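Local coordinates for protein acetyltransferase, GNAT family (Enterococcus faecalis, PDB 1U6M) that probably transfers an acyl group, most likely acetyl from acetyl-CoA as in other GNAT enzymes, to an acceptor that has not been identified, at residues A[24-29]-A[101-106]; A[149-154]-A[183-188]; A[44-49]-A[85-90]; A[111-116]-A[142-147]. One frame throughout, in Å; residues are numbered along the deposited sequence.

Contact 1: A[24-29]-A[101-106]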
loop_
_atom_site.group_PDB
_atom_site.type_symbol
_atom_site.label_atom_id
_atom_site.label_comp_id
_atom_site.label_asym_id
_atom_site.label_seq_id
_atom_site.Cartn_x
_atom_site.Cartn_y
_atom_site.Cartn_z
ATOM N N LYS A 24 -1.375 12.471 5.270
ATOM C CA LYS A 24 -2.352 13.111 6.230
ATOM C C LYS A 24 -2.551 12.418 7.574
ATOM O O LYS A 24 -2.595 13.096 8.587
ATOM C CB LYS A 24 -3.761 13.243 5.607
ATOM C CG LYS A 24 -4.820 12.416 6.251
ATOM C CD LYS A 24 -6.118 13.146 6.144
ATOM C CE LYS A 24 -6.542 13.346 4.712
ATOM N NZ LYS A 24 -7.926 13.927 4.718
ATOM N N ASP A 25 -2.725 11.100 7.571
ATOM C CA ASP A 25 -2.323 10.329 8.716
ATOM C C ASP A 25 -0.784 10.429 8.892
ATOM O O ASP A 25 -0.286 10.338 9.994
ATOM C CB ASP A 25 -2.784 8.889 8.563
ATOM C CG ASP A 25 -2.336 7.996 9.727
ATOM O OD1 ASP A 25 -1.213 7.413 9.659
ATOM O OD2 ASP A 25 -3.112 7.872 10.710
ATOM N N MET A 26 -0.051 10.594 7.794
ATOM C CA MET A 26 1.376 10.984 7.789
ATOM C C MET A 26 1.544 12.495 7.973
ATOM O O MET A 26 2.654 12.973 8.223
ATOM C CB MET A 26 2.046 10.652 6.438
ATOM C CG MET A 26 2.306 9.229 6.187
ATOM S SD MET A 26 2.661 8.911 4.443
ATOM C CE MET A 26 4.456 9.186 4.444
ATOM N N GLU A 27 0.456 13.243 7.769
ATOM C CA GLU A 27 0.452 14.697 7.873
ATOM C C GLU A 27 1.450 15.312 6.890
ATOM O O GLU A 27 2.339 16.099 7.238
ATOM C CB GLU A 27 0.711 15.133 9.318
ATOM C CG GLU A 27 -0.190 14.453 10.359
ATOM C CD GLU A 27 0.119 14.923 11.777
ATOM O OE1 GLU A 27 0.752 14.148 12.551
ATOM O OE2 GLU A 27 -0.253 16.087 12.096
ATOM N N LEU A 28 1.291 14.928 5.642
ATOM C CA LEU A 28 2.157 15.349 4.590
ATOM C C LEU A 28 1.879 16.820 4.399
ATOM O O LEU A 28 0.712 17.247 4.409
ATOM C CB LEU A 28 1.900 14.519 3.341
ATOM C CG LEU A 28 3.055 13.605 2.852
ATOM C CD1 LEU A 28 3.982 12.942 3.897
ATOM C CD2 LEU A 28 2.536 12.586 1.891
ATOM N N PRO A 29 2.963 17.634 4.298
ATOM C CA PRO A 29 2.759 19.086 4.134
ATOM C C PRO A 29 2.040 19.473 2.854
ATOM O O PRO A 29 1.442 20.534 2.833
ATOM C CB PRO A 29 4.199 19.655 4.182
ATOM C CG PRO A 29 4.978 18.575 4.952
ATOM C CD PRO A 29 4.406 17.295 4.399
ATOM N N ARG A 101 7.484 16.212 -0.641
ATOM C CA ARG A 101 7.867 15.190 0.305
ATOM C C ARG A 101 6.784 14.081 0.328
ATOM O O ARG A 101 5.607 14.362 0.521
ATOM C CB ARG A 101 8.015 15.770 1.738
ATOM C CG ARG A 101 8.612 17.161 1.813
ATOM C CD ARG A 101 8.706 17.696 3.291
ATOM N NE ARG A 101 9.600 16.807 4.006
ATOM C CZ ARG A 101 10.841 17.110 4.346
ATOM N NH1 ARG A 101 11.347 18.325 4.120
ATOM N NH2 ARG A 101 11.577 16.166 4.893
ATOM N N LEU A 102 7.216 12.834 0.160
ATOM C CA LEU A 102 6.353 11.670 0.047
ATOM C C LEU A 102 6.844 10.649 1.056
ATOM O O LEU A 102 6.970 10.954 2.241
ATOM C CB LEU A 102 6.349 11.117 -1.390
ATOM C CG LEU A 102 5.638 12.008 -2.430
ATOM C CD1 LEU A 102 5.652 11.474 -3.903
ATOM C CD2 LEU A 102 4.195 12.461 -1.964
ATOM N N PHE A 103 7.124 9.433 0.625
ATOM C CA PHE A 103 7.655 8.409 1.566
ATOM C C PHE A 103 9.156 8.287 1.527
ATOM O O PHE A 103 9.783 8.352 0.471
ATOM C CB PHE A 103 7.041 7.031 1.271
ATOM C CG PHE A 103 5.561 7.062 1.056
ATOM C CD1 PHE A 103 5.035 7.464 -0.170
ATOM C CD2 PHE A 103 4.690 6.670 2.062
ATOM C CE1 PHE A 103 3.678 7.497 -0.385
ATOM C CE2 PHE A 103 3.316 6.676 1.833
ATOM C CZ PHE A 103 2.816 7.108 0.613
ATOM N N ILE A 104 9.725 8.040 2.682
ATOM C CA ILE A 104 11.094 7.534 2.746
ATOM C C ILE A 104 11.097 6.061 2.300
ATOM O O ILE A 104 10.317 5.256 2.788
ATOM C CB ILE A 104 11.729 7.806 4.116
ATOM C CG1 ILE A 104 11.505 9.294 4.487
ATOM C CG2 ILE A 104 13.220 7.516 4.076
ATOM C CD1 ILE A 104 12.148 9.721 5.788
ATOM N N GLU A 105 11.907 5.758 1.286
ATOM C CA GLU A 105 11.840 4.489 0.523
ATOM C C GLU A 105 12.862 3.467 1.069
ATOM O O GLU A 105 13.692 2.915 0.324
ATOM C CB GLU A 105 12.042 4.733 -1.001
ATOM C CG GLU A 105 10.924 5.519 -1.743
ATOM C CD GLU A 105 11.317 5.925 -3.187
ATOM O OE1 GLU A 105 12.537 6.147 -3.428
ATOM O OE2 GLU A 105 10.416 6.032 -4.081
ATOM N N GLU A 106 12.799 3.228 2.379
ATOM C CA GLU A 106 13.798 2.370 3.016
ATOM C C GLU A 106 13.208 1.222 3.872
ATOM O O GLU A 106 13.733 0.898 4.942
ATOM C CB GLU A 106 14.792 3.238 3.803
ATOM C CG GLU A 106 15.734 4.094 2.893
ATOM C CD GLU A 106 16.370 5.294 3.620
ATOM O OE1 GLU A 106 15.954 5.633 4.753
ATOM O OE2 GLU A 106 17.291 5.906 3.038
#
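The chain leaves helix 12-25 through 24-29 and meets the loop 101-106, which precedes strand 112-120. M26 makes the first contact. Its CG stands beside the backbone N (chi1 -73°) and the chain runs on extended. A bend at chi3 (88°) then carries CE to 3.5 Å from F103 CD2 and 3.8 Å from L102 O. M26 SD lies 4.3 Å from the centroid of the F103 ring, at an oblique angle. This is a Met-aromatic contact, and the two side chains cross at about a right angle. E27 has positive phi and turns the chain off the helix. L28 follows, buried, with CG 3.5 Å from R101 O. Its CD2 meets L102 CD2 at 4.2 Å, again crosswise. P29 ends the walk, with CG set 4.2 Å from R101 CD. F103 also touches L23 of helix 12-25 and has a cation-pi partner in R53. In GNAT enzymes the link between the first two helices often borders the acceptor site. The side chains that meet are mostly apolar. M26 CE and the L28 branches also lie against backbone carbonyls. The two segments are therefore held by shape and dispersion, not by directional bonds.

Contact 2: A[149-154]-A[183-188]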
loop_
_atom_site.group_PDB
_atom_site.type_symbol
_atom_site.label_atom_id
_atom_site.label_comp_id
_atom_site.label_asym_id
_atom_site.label_seq_id
_atom_site.Cartn_x
_atom_site.Cartn_y
_atom_site.Cartn_z
ATOM N N LEU A 149 7.003 -13.142 1.474
ATOM C CA LEU A 149 6.038 -12.061 1.433
ATOM C C LEU A 149 6.469 -11.307 2.674
ATOM O O LEU A 149 6.573 -11.953 3.723
ATOM C CB LEU A 149 4.692 -12.650 1.663
ATOM C CG LEU A 149 3.350 -12.168 1.176
ATOM C CD1 LEU A 149 2.271 -12.991 1.866
ATOM C CD2 LEU A 149 3.172 -10.683 1.441
ATOM N N GLY A 150 6.755 -10.002 2.607
ATOM C CA GLY A 150 7.239 -9.314 3.821
ATOM C C GLY A 150 6.465 -8.068 4.188
ATOM O O GLY A 150 5.701 -7.578 3.375
ATOM N N LEU A 151 6.642 -7.560 5.409
ATOM C CA LEU A 151 5.852 -6.410 5.884
ATOM C C LEU A 151 6.543 -5.749 7.066
ATOM O O LEU A 151 7.450 -6.358 7.691
ATOM C CB LEU A 151 4.377 -6.810 6.242
ATOM C CG LEU A 151 4.021 -7.845 7.332
ATOM C CD1 LEU A 151 4.255 -7.274 8.727
ATOM C CD2 LEU A 151 2.615 -8.321 7.203
ATOM N N ASN A 152 6.151 -4.515 7.384
ATOM C CA ASN A 152 6.645 -3.881 8.595
ATOM C C ASN A 152 5.433 -3.633 9.482
ATOM O O ASN A 152 4.387 -3.201 8.969
ATOM C CB ASN A 152 7.299 -2.523 8.320
ATOM C CG ASN A 152 8.567 -2.634 7.510
ATOM O OD1 ASN A 152 9.477 -3.323 7.876
ATOM N ND2 ASN A 152 8.601 -1.972 6.383
ATOM N N VAL A 153 5.572 -3.924 10.781
ATOM C CA VAL A 153 4.555 -3.587 11.800
ATOM C C VAL A 153 5.213 -2.723 12.860
ATOM O O VAL A 153 6.217 -3.109 13.460
ATOM C CB VAL A 153 4.037 -4.795 12.698
ATOM C CG1 VAL A 153 2.582 -4.678 12.915
ATOM C CG2 VAL A 153 4.384 -6.090 12.187
ATOM N N ASP A 154 4.577 -1.601 13.142
ATOM C CA ASP A 154 4.989 -0.732 14.232
ATOM C C ASP A 154 5.028 -1.488 15.550
ATOM O O ASP A 154 4.076 -2.236 15.880
ATOM C CB ASP A 154 4.025 0.447 14.307
ATOM C CG ASP A 154 4.668 1.686 14.921
ATOM O OD1 ASP A 154 5.240 1.598 16.065
ATOM O OD2 ASP A 154 4.604 2.737 14.236
ATOM N N ASN A 183 8.911 -3.906 13.420
ATOM C CA ASN A 183 9.325 -5.302 13.150
ATOM C C ASN A 183 9.131 -5.639 11.670
ATOM O O ASN A 183 8.012 -5.547 11.140
ATOM C CB ASN A 183 8.497 -6.326 13.969
ATOM C CG ASN A 183 8.704 -6.196 15.470
ATOM O OD1 ASN A 183 9.759 -6.554 15.981
ATOM N ND2 ASN A 183 7.672 -5.700 16.192
ATOM N N HIS A 184 10.193 -6.079 11.004
ATOM C CA HIS A 184 10.016 -6.565 9.647
ATOM C C HIS A 184 9.808 -8.057 9.774
ATOM O O HIS A 184 10.610 -8.734 10.416
ATOM C CB HIS A 184 11.187 -6.208 8.735
ATOM C CG HIS A 184 10.895 -6.369 7.273
ATOM N ND1 HIS A 184 11.028 -7.577 6.609
ATOM C CD2 HIS A 184 10.487 -5.474 6.339
ATOM C CE1 HIS A 184 10.711 -7.417 5.332
ATOM N NE2 HIS A 184 10.381 -6.152 5.142
ATOM N N MET A 185 8.685 -8.540 9.220
ATOM C CA MET A 185 8.264 -9.914 9.312
ATOM C C MET A 185 8.165 -10.509 7.898
ATOM O O MET A 185 7.950 -9.791 6.929
ATOM C CB MET A 185 6.923 -10.019 10.037
ATOM C CG MET A 185 6.826 -9.300 11.430
ATOM S SD MET A 185 5.183 -9.517 12.241
ATOM C CE MET A 185 5.418 -11.190 12.887
ATOM N N GLN A 186 8.397 -11.804 7.752
ATOM C CA GLN A 186 8.239 -12.450 6.458
ATOM C C GLN A 186 7.514 -13.733 6.632
ATOM O O GLN A 186 7.547 -14.329 7.689
ATOM C CB GLN A 186 9.579 -12.741 5.809
ATOM C CG GLN A 186 10.348 -11.488 5.481
ATOM C CD GLN A 186 11.544 -11.741 4.608
ATOM O OE1 GLN A 186 11.925 -10.893 3.830
ATOM N NE2 GLN A 186 12.126 -12.920 4.727
ATOM N N LYS A 187 6.869 -14.168 5.576
ATOM C CA LYS A 187 6.196 -15.429 5.555
ATOM C C LYS A 187 6.671 -16.115 4.310
ATOM O O LYS A 187 6.673 -15.522 3.253
ATOM C CB LYS A 187 4.694 -15.189 5.465
ATOM C CG LYS A 187 3.930 -16.429 5.270
ATOM C CD LYS A 187 2.452 -16.186 5.113
ATOM C CE LYS A 187 1.754 -17.558 4.906
ATOM N NZ LYS A 187 0.368 -17.270 4.841
ATOM N N GLU A 188 7.069 -17.366 4.430
ATOM C CA GLU A 188 7.516 -18.145 3.279
ATOM C C GLU A 188 6.359 -18.504 2.321
ATOM O O GLU A 188 5.227 -18.752 2.734
ATOM C CB GLU A 188 8.270 -19.402 3.739
ATOM C CG GLU A 188 9.693 -19.151 4.295
ATOM C CD GLU A 188 10.387 -20.454 4.853
ATOM O OE1 GLU A 188 9.779 -21.573 4.733
ATOM O OE2 GLU A 188 11.534 -20.338 5.405
#
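Strands 149-154 and 183-188 form an antiparallel ladder in the GNAT sheet. Strand 180-188 is inserted between 148-154 and 170-177, as is usual for the last strand of this fold. Six backbone bonds join the pair. L149 and K187 exchange two: L149 N to K187 O (3.0 Å) and K187 N to L149 O (2.9 Å). L151 and M185 do the same, with M185 N reaching L151 O at 2.9 Å and a straight 163°. V153 and N183 close the series; N183 N sits above the carbonyl plane of V153 O at 2.8 Å. G150 and N152 lie between as non-hydrogen-bonded positions. The N and O of G150 turn the other way and bond W113 and L115 of strand 112-120. L151 O does more than accept from M185 N. It also receives a CA-H contact from H184 CA (3.2 Å) and lies over one face of the H184 ring. H184 NE2 has a weak bond to E112 OE1. N152 ND2 is held by E107 O and weakly by Y114 OH, whereas N152 OD1 is buried with no partner in the model. K187 NZ is taken by K167 O. On the sheet face opposite N152 and H184, L151 and V153 pack on Y164 of helix 158-165. There L151 CD1 lies alongside M185 CB at 4.0 Å, and V153 CG2 meets M185 SD at 3.5 Å.

Contact 3: A[44-49]-A[85-90]; sequences AEATAY and EPLREV
V90 is the main bump between the end of helix 36-47 and helix 85-93. Its CG2 enters a hollow lined by E45 CG (3.9 Å), A46 CA (3.9 Å) and Y49 CE1 (3.7 Å). The valine has CG1 anti to the backbone N (chi1 163°), which leaves CG2 pointing into that hollow. V90 CG1 lies along the carboxylate end of E45, and the two side chains slide past each other in opposite directions. A46 gives the helices room to come close. Its CB rests 4.0 Å from L87 CA, in a shallow groove also edged by L87 CD2. P86 fits against Y49 where CB joins the ring. Its CB presses on Y49 CG at 3.5 Å, and P86 CA lies over one face of the ring. E89 OE1 sits at the ring edge, 3.6 Å from Y49 CE2, with the carboxylate turned almost square to the ring (85°). E45 OE2 is bound by H94 NE2 just beyond the helix. Y52 packs on A46, P86 and L87. On its other side, helix 36-47 leans on helix 12-25: A44 touches Q13 and A16, and T47 touches I15.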
loop_
_atom_site.group_PDB
_atom_site.type_symbol
_atom_site.label_atom_id
_atom_site.label_comp_id
_atom_site.label_asym_id
_atom_site.label_seq_id
_atom_site.Cartn_x
_atom_site.Cartn_y
_atom_site.Cartn_z
ATOM N N ALA A 44 -5.400 9.773 -8.374
ATOM C CA ALA A 44 -6.141 8.912 -9.368
ATOM C C ALA A 44 -5.443 8.860 -10.661
ATOM O O ALA A 44 -5.298 7.777 -11.276
ATOM C CB ALA A 44 -7.550 9.363 -9.587
ATOM N N GLU A 45 -4.968 10.013 -11.099
ATOM C CA GLU A 45 -4.168 10.036 -12.311
ATOM C C GLU A 45 -2.882 9.208 -12.168
ATOM O O GLU A 45 -2.515 8.529 -13.099
ATOM C CB GLU A 45 -3.869 11.495 -12.719
ATOM C CG GLU A 45 -3.129 11.627 -14.054
ATOM C CD GLU A 45 -2.890 13.096 -14.493
ATOM O OE1 GLU A 45 -2.006 13.282 -15.390
ATOM O OE2 GLU A 45 -3.582 14.027 -13.936
ATOM N N ALA A 46 -2.199 9.230 -11.014
ATOM C CA ALA A 46 -0.919 8.454 -10.877
ATOM C C ALA A 46 -1.157 6.880 -10.888
ATOM O O ALA A 46 -0.339 6.078 -11.331
ATOM C CB ALA A 46 -0.146 8.911 -9.613
ATOM N N THR A 47 -2.298 6.496 -10.336
ATOM C CA THR A 47 -2.908 5.152 -10.366
ATOM C C THR A 47 -2.885 4.435 -11.740
ATOM O O THR A 47 -2.793 3.187 -11.805
ATOM C CB THR A 47 -4.330 5.360 -9.814
ATOM O OG1 THR A 47 -4.346 5.004 -8.434
ATOM C CG2 THR A 47 -5.350 4.731 -10.573
ATOM N N ALA A 48 -2.933 5.226 -12.813
ATOM C CA ALA A 48 -2.950 4.709 -14.169
ATOM C C ALA A 48 -1.569 4.271 -14.620
ATOM O O ALA A 48 -1.474 3.508 -15.547
ATOM C CB ALA A 48 -3.567 5.726 -15.153
ATOM N N TYR A 49 -0.498 4.689 -13.941
ATOM C CA TYR A 49 0.886 4.237 -14.263
ATOM C C TYR A 49 1.188 2.849 -13.697
ATOM O O TYR A 49 1.070 2.632 -12.498
ATOM C CB TYR A 49 1.903 5.203 -13.665
ATOM C CG TYR A 49 1.907 6.594 -14.289
ATOM C CD1 TYR A 49 0.847 7.474 -14.083
ATOM C CD2 TYR A 49 3.004 7.034 -15.067
ATOM C CE1 TYR A 49 0.839 8.735 -14.655
ATOM C CE2 TYR A 49 3.030 8.349 -15.656
ATOM C CZ TYR A 49 1.953 9.163 -15.433
ATOM O OH TYR A 49 1.930 10.401 -15.978
ATOM N N GLU A 85 7.920 7.898 -8.581
ATOM C CA GLU A 85 8.179 8.678 -9.801
ATOM C C GLU A 85 6.911 9.087 -10.535
ATOM O O GLU A 85 6.781 10.254 -10.835
ATOM C CB GLU A 85 9.120 7.991 -10.828
ATOM C CG GLU A 85 10.492 7.559 -10.318
ATOM C CD GLU A 85 11.397 6.997 -11.441
ATOM O OE1 GLU A 85 10.948 6.910 -12.614
ATOM O OE2 GLU A 85 12.554 6.671 -11.173
ATOM N N PRO A 86 6.009 8.127 -10.872
ATOM C CA PRO A 86 4.735 8.523 -11.505
ATOM C C PRO A 86 3.973 9.698 -10.854
ATOM O O PRO A 86 3.457 10.554 -11.599
ATOM C CB PRO A 86 3.936 7.213 -11.495
ATOM C CG PRO A 86 5.033 6.160 -11.725
ATOM C CD PRO A 86 6.111 6.644 -10.793
ATOM N N LEU A 87 3.912 9.749 -9.515
ATOM C CA LEU A 87 3.215 10.867 -8.831
ATOM C C LEU A 87 3.975 12.201 -9.044
ATOM O O LEU A 87 3.354 13.234 -9.207
ATOM C CB LEU A 87 3.060 10.649 -7.311
ATOM C CG LEU A 87 1.790 11.128 -6.592
ATOM C CD1 LEU A 87 1.904 11.529 -5.043
ATOM C CD2 LEU A 87 0.818 12.059 -7.384
ATOM N N ARG A 88 5.304 12.171 -9.001
ATOM C CA ARG A 88 6.134 13.358 -9.331
ATOM C C ARG A 88 5.914 13.868 -10.779
ATOM O O ARG A 88 5.838 15.056 -10.995
ATOM C CB ARG A 88 7.600 13.042 -9.080
ATOM C CG ARG A 88 7.840 12.548 -7.616
ATOM C CD ARG A 88 9.273 12.672 -7.177
ATOM N NE ARG A 88 9.473 12.098 -5.861
ATOM C CZ ARG A 88 9.186 12.723 -4.733
ATOM N NH1 ARG A 88 8.705 13.957 -4.770
ATOM N NH2 ARG A 88 9.385 12.117 -3.574
ATOM N N GLU A 89 5.761 12.957 -11.729
ATOM C CA GLU A 89 5.432 13.252 -13.099
ATOM C C GLU A 89 4.079 13.917 -13.249
ATOM O O GLU A 89 3.947 14.878 -14.000
ATOM C CB GLU A 89 5.413 11.965 -13.934
ATOM C CG GLU A 89 6.772 11.410 -14.362
ATOM C CD GLU A 89 6.601 10.183 -15.309
ATOM O OE1 GLU A 89 5.940 10.356 -16.428
ATOM O OE2 GLU A 89 7.087 9.056 -14.893
ATOM N N VAL A 90 3.072 13.381 -12.563
ATOM C CA VAL A 90 1.728 13.941 -12.503
ATOM C C VAL A 90 1.762 15.340 -11.880
ATOM O O VAL A 90 1.138 16.251 -12.431
ATOM C CB VAL A 90 0.732 12.975 -11.723
ATOM C CG1 VAL A 90 -0.514 13.667 -11.279
ATOM C CG2 VAL A 90 0.491 11.680 -12.499
#

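Contact 4: A[111-116]-A[142-147]; sequences NEWYLD and KASGKQ
K146 carries most of this contact between the start of strand 112-120 and the turn 142-147. Its CB packs 4.1 Å from W113 CB. The chain bends at chi2 (-72°), and K146 CD then lies 3.4 Å from N111 O. S144 OG, placed anti to its backbone N, comes to the edge of the indole near its plane, 3.4 Å from W113 CD1. One water joins the backbones: it donates to N111 O (2.7 Å) and accepts from Q147 N (2.5 Å). The second shell fixes these groups. A further bend at chi4 takes K146 NZ to a salt bridge with E78 OE1. The turn that presents S144 and K146 is a Schellman motif ending helix 137-142. G145 has positive phi (74°), and G145 N bonds K142 O at 2.7 Å. W113 has CG anti to the backbone N (chi1 -169°). Its side chain is packed by L137, V140 and A141 of the helix and by L149 and P76. Further out, W113 bonds through its backbone to A148. Strands 112-120 and 148-154 are parallel neighbours, so the contact lies within a beta-alpha-beta crossover. In the GNAT family this crossover usually carries the pyrophosphate-binding loop for the CoA cofactor. Lysine methylenes lie on backbone and on W113 CB, and the indole edge faces a serine hydroxyl. The lysine stem thus makes the apolar contact, while its charge pairs with E78 and water supplies the hydrogen-bonded link.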
loop_
_atom_site.group_PDB
_atom_site.type_symbol
_atom_site.label_atom_id
_atom_site.label_comp_id
_atom_site.label_asym_id
_atom_site.label_seq_id
_atom_site.Cartn_x
_atom_site.Cartn_y
_atom_site.Cartn_z
ATOM N N ASN A 111 14.544 -9.641 -2.203
ATOM C CA ASN A 111 13.895 -10.955 -2.398
ATOM C C ASN A 111 12.485 -11.269 -1.766
ATOM O O ASN A 111 11.957 -12.375 -1.935
ATOM C CB ASN A 111 14.907 -12.076 -2.047
ATOM C CG ASN A 111 16.246 -11.921 -2.822
ATOM O OD1 ASN A 111 17.326 -11.876 -2.206
ATOM N ND2 ASN A 111 16.162 -11.795 -4.168
ATOM N N GLU A 112 11.884 -10.309 -1.072
ATOM C CA GLU A 112 10.473 -10.418 -0.693
ATOM C C GLU A 112 9.541 -9.732 -1.720
ATOM O O GLU A 112 9.967 -8.841 -2.473
ATOM C CB GLU A 112 10.270 -9.877 0.724
ATOM C CG GLU A 112 10.200 -8.375 0.787
ATOM C CD GLU A 112 10.480 -7.822 2.132
ATOM O OE1 GLU A 112 10.549 -6.586 2.257
ATOM O OE2 GLU A 112 10.665 -8.605 3.071
ATOM N N TRP A 113 8.289 -10.183 -1.798
ATOM C CA TRP A 113 7.193 -9.348 -2.274
ATOM C C TRP A 113 6.738 -8.528 -1.052
ATOM O O TRP A 113 6.373 -9.090 -0.006
ATOM C CB TRP A 113 6.081 -10.189 -2.800
ATOM C CG TRP A 113 4.992 -9.417 -3.558
ATOM C CD1 TRP A 113 4.916 -9.214 -4.904
ATOM C CD2 TRP A 113 3.815 -8.788 -2.995
ATOM N NE1 TRP A 113 3.773 -8.496 -5.219
ATOM C CE2 TRP A 113 3.090 -8.220 -4.066
ATOM C CE3 TRP A 113 3.324 -8.638 -1.689
ATOM C CZ2 TRP A 113 1.877 -7.534 -3.870
ATOM C CZ3 TRP A 113 2.110 -7.945 -1.487
ATOM C CH2 TRP A 113 1.407 -7.409 -2.561
ATOM N N TYR A 114 6.905 -7.212 -1.125
ATOM C CA TYR A 114 6.659 -6.388 0.033
ATOM C C TYR A 114 5.201 -5.849 0.098
ATOM O O TYR A 114 4.705 -5.243 -0.878
ATOM C CB TYR A 114 7.621 -5.217 0.058
ATOM C CG TYR A 114 7.374 -4.291 1.237
ATOM C CD1 TYR A 114 6.879 -2.986 1.043
ATOM C CD2 TYR A 114 7.611 -4.706 2.542
ATOM C CE1 TYR A 114 6.665 -2.125 2.132
ATOM C CE2 TYR A 114 7.371 -3.825 3.645
ATOM C CZ TYR A 114 6.903 -2.565 3.412
ATOM O OH TYR A 114 6.654 -1.721 4.481
ATOM N N LEU A 115 4.535 -6.082 1.238
ATOM C CA LEU A 115 3.194 -5.564 1.477
ATOM C C LEU A 115 3.304 -4.147 1.992
ATOM O O LEU A 115 3.681 -3.921 3.119
ATOM C CB LEU A 115 2.390 -6.440 2.447
ATOM C CG LEU A 115 1.044 -5.883 3.001
ATOM C CD1 LEU A 115 0.099 -5.617 1.897
ATOM C CD2 LEU A 115 0.397 -6.832 4.114
ATOM N N ASP A 116 2.946 -3.194 1.138
ATOM C CA ASP A 116 2.965 -1.776 1.447
ATOM C C ASP A 116 1.774 -1.380 2.347
ATOM O O ASP A 116 1.939 -0.760 3.373
ATOM C CB ASP A 116 2.878 -1.019 0.117
ATOM C CG ASP A 116 3.071 0.466 0.282
ATOM O OD1 ASP A 116 4.023 1.019 -0.297
ATOM O OD2 ASP A 116 2.298 1.100 1.005
ATOM N N LYS A 142 3.752 -15.442 -4.876
ATOM C CA LYS A 142 4.143 -16.577 -5.723
ATOM C C LYS A 142 4.150 -16.223 -7.224
ATOM O O LYS A 142 5.161 -16.372 -7.884
ATOM C CB LYS A 142 3.251 -17.805 -5.408
ATOM C CG LYS A 142 3.198 -18.879 -6.467
ATOM C CD LYS A 142 2.751 -20.182 -5.836
ATOM C CE LYS A 142 2.592 -21.283 -6.919
ATOM N NZ LYS A 142 1.813 -22.518 -6.450
ATOM N N ALA A 143 3.039 -15.718 -7.746
ATOM C CA ALA A 143 2.955 -15.303 -9.146
ATOM C C ALA A 143 3.964 -14.218 -9.502
ATOM O O ALA A 143 4.069 -13.827 -10.653
ATOM C CB ALA A 143 1.574 -14.816 -9.460
ATOM N N SER A 144 4.713 -13.732 -8.528
ATOM C CA SER A 144 5.647 -12.651 -8.752
ATOM C C SER A 144 7.053 -13.262 -8.779
ATOM O O SER A 144 8.055 -12.580 -8.953
ATOM C CB SER A 144 5.521 -11.657 -7.592
ATOM O OG SER A 144 5.927 -10.374 -7.965
ATOM N N GLY A 145 7.111 -14.574 -8.582
ATOM C CA GLY A 145 8.391 -15.269 -8.462
ATOM C C GLY A 145 9.116 -15.043 -7.161
ATOM O O GLY A 145 10.303 -15.306 -7.061
ATOM N N LYS A 146 8.407 -14.578 -6.141
ATOM C CA LYS A 146 9.022 -14.350 -4.851
ATOM C C LYS A 146 8.694 -15.519 -3.892
ATOM O O LYS A 146 7.635 -16.120 -3.966
ATOM C CB LYS A 146 8.625 -12.959 -4.325
ATOM C CG LYS A 146 9.120 -11.775 -5.204
ATOM C CD LYS A 146 10.631 -11.636 -5.033
ATOM C CE LYS A 146 11.328 -10.508 -5.848
ATOM N NZ LYS A 146 11.306 -10.742 -7.335
ATOM N N GLN A 147 9.629 -15.858 -3.005
ATOM C CA GLN A 147 9.454 -16.951 -2.048
ATOM C C GLN A 147 9.216 -16.460 -0.636
ATOM O O GLN A 147 9.082 -17.270 0.274
ATOM C CB GLN A 147 10.688 -17.860 -2.018
ATOM C CG GLN A 147 10.786 -18.819 -3.171
ATOM C CD GLN A 147 12.155 -18.749 -3.776
ATOM O OE1 GLN A 147 13.152 -19.131 -3.143
ATOM N NE2 GLN A 147 12.229 -18.218 -4.998
HETATM O O HOH W 1 11.929 -14.833 -2.959
#

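In the fold
From the N terminus, contact 1 opens first, at the end of helix 12-25. Contact 3 opens next, at the end of helix 36-47, and closes on helix 85-93. Contact 1 closes only afterwards, at 101-106, so contact 3 is nested inside its loop. The two touch where L102 packs on L87 and R88. Contact 4 follows in series and closes the crossover from strand 112-120 to strand 148-154. Contact 2 comes last and ties 148-154 to the final strand. Contacts 2 and 4 have centres about 12 Å apart and share the sheet. Contacts 2 and 3 lie on opposite sides of the chain's centre. No pair of loops crosses.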